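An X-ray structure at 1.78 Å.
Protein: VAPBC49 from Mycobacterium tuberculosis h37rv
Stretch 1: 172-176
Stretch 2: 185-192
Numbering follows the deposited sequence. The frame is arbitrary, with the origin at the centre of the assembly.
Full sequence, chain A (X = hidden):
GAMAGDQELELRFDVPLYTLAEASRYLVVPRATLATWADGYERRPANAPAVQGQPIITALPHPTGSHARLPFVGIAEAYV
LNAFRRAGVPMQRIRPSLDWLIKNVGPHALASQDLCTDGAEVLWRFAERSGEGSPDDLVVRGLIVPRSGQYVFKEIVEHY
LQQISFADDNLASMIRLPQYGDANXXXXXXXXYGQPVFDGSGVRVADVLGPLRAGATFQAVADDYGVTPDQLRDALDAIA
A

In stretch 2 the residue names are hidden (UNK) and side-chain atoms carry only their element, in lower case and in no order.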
# COMPACT_ATOMS: atom_id res chain seq x y z
N ALA A 172 -9.60 -18.84 -12.36
CA ALA A 172 -8.94 -18.47 -11.11
C ALA A 172 -9.51 -19.19 -9.84
O ALA A 172 -10.71 -19.21 -9.60
CB ALA A 172 -9.00 -16.96 -10.90
N SER A 173 -8.58 -19.70 -9.04
CA SER A 173 -8.94 -20.27 -7.76
C SER A 173 -8.19 -19.58 -6.60
O SER A 173 -8.52 -19.80 -5.42
CB SER A 173 -8.59 -21.75 -7.80
OG SER A 173 -7.21 -21.91 -8.05
N MET A 174 -7.19 -18.74 -6.92
CA MET A 174 -6.41 -18.07 -5.88
C MET A 174 -5.68 -16.91 -6.54
O MET A 174 -5.28 -17.00 -7.71
CB MET A 174 -5.36 -19.02 -5.27
CG MET A 174 -4.73 -18.53 -3.95
SD MET A 174 -3.86 -19.83 -3.00
CE MET A 174 -2.33 -20.08 -3.83
N ILE A 175 -5.49 -15.84 -5.79
CA ILE A 175 -4.76 -14.66 -6.28
C ILE A 175 -3.78 -14.21 -5.18
O ILE A 175 -4.22 -13.92 -4.07
CB ILE A 175 -5.71 -13.47 -6.58
CG1 ILE A 175 -6.86 -13.86 -7.56
CG2 ILE A 175 -4.90 -12.22 -7.10
CD1 ILE A 175 -8.09 -12.96 -7.41
N ARG A 176 -2.50 -14.15 -5.51
CA ARG A 176 -1.48 -13.65 -4.61
C ARG A 176 -1.45 -12.12 -4.74
O ARG A 176 -1.42 -11.60 -5.87
CB ARG A 176 -0.14 -14.22 -4.99
CG ARG A 176 1.03 -13.66 -4.16
CD ARG A 176 2.32 -14.35 -4.47
NE ARG A 176 3.41 -13.75 -3.69
CZ ARG A 176 4.06 -12.66 -4.06
NH1 ARG A 176 3.73 -12.05 -5.20
NH2 ARG A 176 5.05 -12.17 -3.30
N UNK A 185 0.62 -13.28 0.68
CA UNK A 185 -0.76 -13.17 1.08
C UNK A 185 -1.61 -13.39 -0.15
O UNK A 185 -1.34 -12.82 -1.24
c UNK A 185 -2.51 -11.52 1.87
c UNK A 185 -1.03 -11.81 1.75
c UNK A 185 -0.29 -11.79 3.13
N UNK A 186 -2.65 -14.20 0.04
CA UNK A 186 -3.57 -14.56 -1.04
C UNK A 186 -5.03 -14.33 -0.72
O UNK A 186 -5.45 -14.28 0.45
c UNK A 186 -1.98 -16.26 -1.99
c UNK A 186 -3.36 -16.05 -1.47
c UNK A 186 -3.63 -17.04 -0.28
N UNK A 187 -5.82 -14.19 -1.78
CA UNK A 187 -7.25 -14.34 -1.72
C UNK A 187 -7.56 -15.78 -2.20
O UNK A 187 -7.13 -16.17 -3.28
c UNK A 187 -8.02 -11.54 -0.87
c UNK A 187 -7.63 -11.87 -2.32
c UNK A 187 -7.95 -13.34 -2.62
c UNK A 187 -8.39 -11.00 -3.34
N UNK A 188 -8.26 -16.54 -1.36
CA UNK A 188 -8.53 -17.97 -1.60
C UNK A 188 -9.91 -18.24 -0.99
O UNK A 188 -10.06 -18.13 0.22
o UNK A 188 -6.65 -21.08 -0.76
o UNK A 188 -8.68 -20.79 -1.53
c UNK A 188 -7.40 -18.81 -0.97
c UNK A 188 -7.61 -20.34 -1.09
N UNK A 189 -10.93 -18.59 -1.82
CA UNK A 189 -12.26 -18.78 -1.24
C UNK A 189 -12.32 -20.00 -0.28
O UNK A 189 -13.30 -20.16 0.46
c UNK A 189 -12.21 -19.61 -3.48
c UNK A 189 -10.91 -18.88 -3.27
c UNK A 189 -13.14 -19.02 -2.49
N UNK A 190 -11.28 -20.82 -0.27
CA UNK A 190 -11.27 -22.03 0.59
C UNK A 190 -10.74 -21.74 2.00
O UNK A 190 -10.75 -22.64 2.86
n UNK A 190 -8.74 -26.20 -0.35
c UNK A 190 -11.01 -23.76 -1.28
c UNK A 190 -9.34 -26.63 -1.44
n UNK A 190 -9.90 -25.77 -2.30
c UNK A 190 -10.43 -23.14 -0.03
n UNK A 190 -9.40 -27.94 -1.68
c UNK A 190 -9.89 -24.32 -2.14
N UNK A 191 -10.22 -20.53 2.24
CA UNK A 191 -9.58 -20.19 3.53
C UNK A 191 -9.87 -18.76 3.96
O UNK A 191 -9.85 -17.85 3.13
c UNK A 191 -7.57 -21.81 3.10
n UNK A 191 -3.25 -21.37 2.62
n UNK A 191 -3.84 -20.54 0.54
c UNK A 191 -8.07 -20.39 3.50
n UNK A 191 -5.50 -21.28 1.93
c UNK A 191 -4.20 -21.06 1.71
c UNK A 191 -6.08 -21.88 3.14
N UNK A 192 -10.15 -18.57 5.24
CA UNK A 192 -10.40 -17.24 5.76
C UNK A 192 -11.61 -16.54 5.14
O UNK A 192 -11.66 -15.32 5.11
O HOH W 1 -8.76 -22.08 -4.11

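Position 185 has three side-chain carbons, one carrying the other two. This fork at CB is valine. Val185 points its CA-to-CB bond away from stretch 1, so its contact is made by backbone: its O lies 3.5 Å from CA of Arg176, a CA-H...O contact.

Position 186 again has three carbons, with the branch at CB. CB lies 3.8 Å from CG of Met174, an apolar contact, and one of the two outer carbons comes within 3.7 Å of CA of Arg176. The residue is valine. Val186 shares a sheet face with Arg176, and the two form a non-hydrogen-bonded antiparallel pair.

Position 187 has four carbons, forked at the second. Its CB lies 4.0 Å from O of Ile175. That is leucine. Leu187 lies on the same face as Ile175, opposite Val186 and Arg176.

Position 188 has two carbons, the second carrying two oxygens. One oxygen is 4.0 Å from O of Ser173, and the other is 3.8 Å from SD of Met174. The short acid is aspartate. A water bridges the first contact: it donates to O of Ser173 at 2.6 Å and to OD1 of Asp188 at 2.9 Å.

Position 189 has three carbons closing a ring onto the backbone N. The ring carbon bonded to N lies 3.3 Å from O of Ser173. Only proline closes this way.

Position 190 has three carbons, a nitrogen, then a carbon carrying two more nitrogens. This is a guanidinium, hence arginine. Arg190 is exposed and makes no contact with stretch 1. Its N donates to OD1 of Asp188 at 2.9 Å.

Position 191 has the same atom pattern. An end nitrogen lies 3.6 Å from SD of Met174, which sits at the guanidinium edge. It is arginine. NE of Arg191 forms a salt bridge with OD2 of Asp188 at 2.9 Å. Backbone N of Arg191 donates to O of Asp188 at 3.1 Å, within a type I turn.

Position 192 has no side-chain atoms, so it is glycine. The positive phi of Gly192 suits this.

The contact is a short antiparallel pairing. N of Ile175 donates to O of Leu187 at 3.0 Å, and N of Leu187 donates to O of Ile175 at 2.8 Å. These two bonds set the register. Past Leu187 the chain turns, and Asp188 holds the turn through Arg190 and Arg191 while SD of Met174 lies beside the paired Asp188 and Arg191 side chains.

Stretch 2 (185-192) VVLDPRRG
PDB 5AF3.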